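Local coordinates for protein tartronic semialdehyde reductase (Salmonella typhimurium, PDB 1YB4) that reduces tartronate semialdehyde (2-hydroxy-3-oxopropanoate) reversibly to (R)-glycerate, using NADH or NADPH as the hydride donor, at residues 94-104 with 165-173. Residues are numbered along the deposited sequence; the frame is centred on the assembly and turned at random.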
loop_
_atom_site.group_PDB
_atom_site.type_symbol
_atom_site.label_atom_id
_atom_site.label_comp_id
_atom_site.label_asym_id
_atom_site.label_seq_id
_atom_site.Cartn_x
_atom_site.Cartn_y
_atom_site.Cartn_z
ATOM N N ASP A 94 12.585 -32.895 -3.171
ATOM C CA ASP A 94 12.651 -31.860 -2.161
ATOM C C ASP A 94 11.235 -31.452 -1.838
ATOM O O ASP A 94 10.466 -31.042 -2.721
ATOM C CB ASP A 94 13.438 -30.651 -2.666
ATOM C CG ASP A 94 13.623 -29.604 -1.598
ATOM O OD1 ASP A 94 13.667 -29.987 -0.402
ATOM O OD2 ASP A 94 13.736 -28.410 -1.955
HETATM N N MSE A 95 10.888 -31.576 -0.567
HETATM C CA MSE A 95 9.556 -31.229 -0.128
HETATM C C MSE A 95 9.549 -29.970 0.720
HETATM O O MSE A 95 8.522 -29.605 1.299
HETATM C CB MSE A 95 8.937 -32.417 0.598
HETATM C CG MSE A 95 8.739 -33.597 -0.344
HETATM SE SE MSE A 95 7.776 -35.093 0.400
HETATM C CE MSE A 95 5.949 -34.490 0.111
ATOM N N SER A 96 10.701 -29.299 0.758
ATOM C CA SER A 96 10.851 -28.047 1.491
ATOM C C SER A 96 10.186 -26.951 0.671
ATOM O O SER A 96 9.937 -27.127 -0.522
ATOM C CB SER A 96 12.327 -27.661 1.639
ATOM O OG SER A 96 13.135 -28.721 2.109
ATOM N N SER A 97 9.886 -25.827 1.312
ATOM C CA SER A 97 9.319 -24.690 0.597
ATOM C C SER A 97 10.479 -23.715 0.452
ATOM O O SER A 97 10.851 -23.017 1.400
ATOM C CB SER A 97 8.178 -24.034 1.382
ATOM O OG SER A 97 7.042 -24.866 1.407
ATOM N N ILE A 98 11.071 -23.699 -0.733
ATOM C CA ILE A 98 12.199 -22.822 -0.987
ATOM C C ILE A 98 11.943 -21.997 -2.237
ATOM O O ILE A 98 10.831 -21.981 -2.770
ATOM C CB ILE A 98 13.515 -23.632 -1.164
ATOM C CG1 ILE A 98 13.534 -24.337 -2.521
ATOM C CG2 ILE A 98 13.623 -24.676 -0.067
ATOM C CD1 ILE A 98 14.781 -25.195 -2.752
ATOM N N SER A 99 12.993 -21.340 -2.711
ATOM C CA SER A 99 12.915 -20.478 -3.867
ATOM C C SER A 99 12.658 -21.168 -5.188
ATOM O O SER A 99 13.373 -22.091 -5.565
ATOM C CB SER A 99 14.191 -19.655 -3.983
ATOM O OG SER A 99 14.284 -19.075 -5.270
ATOM N N PRO A 100 11.629 -20.711 -5.915
ATOM C CA PRO A 100 11.249 -21.262 -7.220
ATOM C C PRO A 100 12.383 -21.168 -8.248
ATOM O O PRO A 100 12.689 -22.147 -8.924
ATOM C CB PRO A 100 10.034 -20.417 -7.605
ATOM C CG PRO A 100 9.410 -20.118 -6.253
ATOM C CD PRO A 100 10.617 -19.747 -5.439
ATOM N N ILE A 101 13.005 -19.990 -8.343
ATOM C CA ILE A 101 14.118 -19.761 -9.270
ATOM C C ILE A 101 15.317 -20.672 -8.935
ATOM O O ILE A 101 15.977 -21.212 -9.834
ATOM C CB ILE A 101 14.609 -18.280 -9.226
ATOM C CG1 ILE A 101 13.483 -17.325 -9.634
ATOM C CG2 ILE A 101 15.793 -18.095 -10.151
ATOM C CD1 ILE A 101 12.357 -17.228 -8.628
ATOM N N GLU A 102 15.595 -20.826 -7.641
ATOM C CA GLU A 102 16.691 -21.667 -7.166
ATOM C C GLU A 102 16.443 -23.116 -7.543
ATOM O O GLU A 102 17.308 -23.787 -8.092
ATOM C CB GLU A 102 16.799 -21.582 -5.645
ATOM C CG GLU A 102 17.084 -20.211 -5.140
ATOM C CD GLU A 102 18.434 -19.748 -5.582
ATOM O OE1 GLU A 102 19.435 -20.248 -5.025
ATOM O OE2 GLU A 102 18.486 -18.899 -6.497
ATOM N N THR A 103 15.252 -23.597 -7.210
ATOM C CA THR A 103 14.882 -24.968 -7.512
ATOM C C THR A 103 15.145 -25.271 -8.982
ATOM O O THR A 103 15.603 -26.361 -9.319
ATOM C CB THR A 103 13.404 -25.223 -7.174
ATOM O OG1 THR A 103 13.237 -25.201 -5.748
ATOM C CG2 THR A 103 12.950 -26.569 -7.720
ATOM N N LYS A 104 14.868 -24.301 -9.851
ATOM C CA LYS A 104 15.096 -24.476 -11.275
ATOM C C LYS A 104 16.527 -24.930 -11.516
ATOM O O LYS A 104 16.756 -25.891 -12.249
ATOM C CB LYS A 104 14.851 -23.166 -12.027
ATOM C CG LYS A 104 13.395 -22.688 -12.067
ATOM C CD LYS A 104 12.606 -23.316 -13.215
ATOM C CE LYS A 104 11.201 -22.719 -13.327
ATOM N NZ LYS A 104 11.204 -21.270 -13.685
ATOM N N ASN A 165 9.790 -28.985 -13.230
ATOM C CA ASN A 165 10.617 -28.561 -12.098
ATOM C C ASN A 165 10.589 -27.067 -11.821
ATOM O O ASN A 165 10.964 -26.259 -12.671
ATOM C CB ASN A 165 12.063 -29.020 -12.314
ATOM C CG ASN A 165 12.288 -30.462 -11.871
ATOM O OD1 ASN A 165 13.095 -31.185 -12.459
ATOM N ND2 ASN A 165 11.583 -30.883 -10.816
ATOM N N GLY A 166 10.150 -26.713 -10.617
ATOM C CA GLY A 166 10.058 -25.318 -10.230
ATOM C C GLY A 166 8.612 -24.886 -10.064
ATOM O O GLY A 166 8.301 -23.994 -9.271
ATOM N N ASP A 167 7.717 -25.525 -10.809
ATOM C CA ASP A 167 6.296 -25.196 -10.737
ATOM C C ASP A 167 5.699 -25.655 -9.421
ATOM O O ASP A 167 4.643 -25.180 -9.010
ATOM C CB ASP A 167 5.533 -25.846 -11.893
ATOM C CG ASP A 167 5.860 -25.217 -13.237
ATOM O OD1 ASP A 167 6.791 -24.378 -13.302
ATOM O OD2 ASP A 167 5.187 -25.574 -14.231
ATOM N N GLY A 168 6.371 -26.592 -8.766
ATOM C CA GLY A 168 5.881 -27.077 -7.490
ATOM C C GLY A 168 6.042 -25.949 -6.497
ATOM O O GLY A 168 5.101 -25.569 -5.795
ATOM N N GLN A 169 7.246 -25.396 -6.457
ATOM C CA GLN A 169 7.546 -24.304 -5.558
ATOM C C GLN A 169 6.692 -23.097 -5.920
ATOM O O GLN A 169 6.113 -22.435 -5.056
ATOM C CB GLN A 169 9.023 -23.940 -5.660
ATOM C CG GLN A 169 9.983 -25.061 -5.243
ATOM C CD GLN A 169 9.744 -25.532 -3.822
ATOM O OE1 GLN A 169 8.973 -24.921 -3.077
ATOM N NE2 GLN A 169 10.405 -26.622 -3.434
ATOM N N THR A 170 6.598 -22.817 -7.209
ATOM C CA THR A 170 5.828 -21.675 -7.628
ATOM C C THR A 170 4.380 -21.821 -7.187
ATOM O O THR A 170 3.717 -20.824 -6.856
ATOM C CB THR A 170 5.893 -21.499 -9.140
ATOM O OG1 THR A 170 7.237 -21.179 -9.523
ATOM C CG2 THR A 170 4.923 -20.393 -9.586
ATOM N N CYS A 171 3.896 -23.061 -7.157
ATOM C CA CYS A 171 2.513 -23.319 -6.768
ATOM C C CYS A 171 2.317 -23.055 -5.275
ATOM O O CYS A 171 1.308 -22.491 -4.856
ATOM C CB CYS A 171 2.136 -24.756 -7.104
ATOM S SG CYS A 171 0.369 -25.089 -6.985
ATOM N N LYS A 172 3.288 -23.462 -4.469
ATOM C CA LYS A 172 3.198 -23.236 -3.036
ATOM C C LYS A 172 3.193 -21.729 -2.740
ATOM O O LYS A 172 2.372 -21.260 -1.961
ATOM C CB LYS A 172 4.374 -23.904 -2.318
ATOM C CG LYS A 172 4.433 -23.645 -0.811
ATOM C CD LYS A 172 3.208 -24.186 -0.102
ATOM C CE LYS A 172 3.282 -23.928 1.394
ATOM N NZ LYS A 172 4.570 -24.429 1.961
ATOM N N VAL A 173 4.102 -20.973 -3.358
ATOM C CA VAL A 173 4.170 -19.534 -3.102
ATOM C C VAL A 173 2.846 -18.874 -3.419
ATOM O O VAL A 173 2.365 -18.038 -2.651
ATOM C CB VAL A 173 5.275 -18.844 -3.926
ATOM C CG1 VAL A 173 5.194 -17.332 -3.753
ATOM C CG2 VAL A 173 6.627 -19.320 -3.467
HETATM O O HOH W 1 13.079 -27.735 -4.911
#
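Gln169 fills the angle between the loop 95-99 and the start of helix 100-111. The contact joins the Rossmann-type NAD-binding domain to the long helix 167-195, which leads into the C-terminal helical domain. The two helix starts run antiparallel, at 171°, with their axes 8.5 Å apart.

Packing is tight around Gln169. Its CB lies 3.8 Å from Pro100 CA and also meets the proline ring at CG. Its CG sits beside Thr103 OG1, and the two side chains cross at about a right angle. A bend at chi2 (-58°) turns the amide back to the loop. There NE2 donates to Ser96 O at 3.0 Å, with the oxygen almost in the amide plane. On the other branch, OE1 takes a weak bond from Ile98 N. The strong bond at NE2, with the weak one at OE1, probably sets which way round the amide sits. A water accepts from NE2, donates to Asp94 OD2 and bonds Thr103 OG1 at 2.7 Å, tying strand end, helix and glutamine together. Pro100 CG also touches Val173 CG2, at 4.0 Å.

The solvent side is looser. Lys104 there lies along the 165-166 turn, with CD 3.4 Å from Asn165 O. Its NZ reaches past this turn to Ala196 O of the second subunit. Behind it, Gly166 is buried again. This N-cap residue has Thr103 CG2 beside its CA. Asp119, on strand 115-123, accepts from the backbone N atoms of Gly166 and Gln169.

At the other end lies Lys172, the predicted active-site residue. With CG anti to the backbone N (chi1 176°), bends at chi2 and chi4 bring NZ to the loop. NZ also donates to Val122 O, and its bond to Ser97 OG is 2.6 Å long.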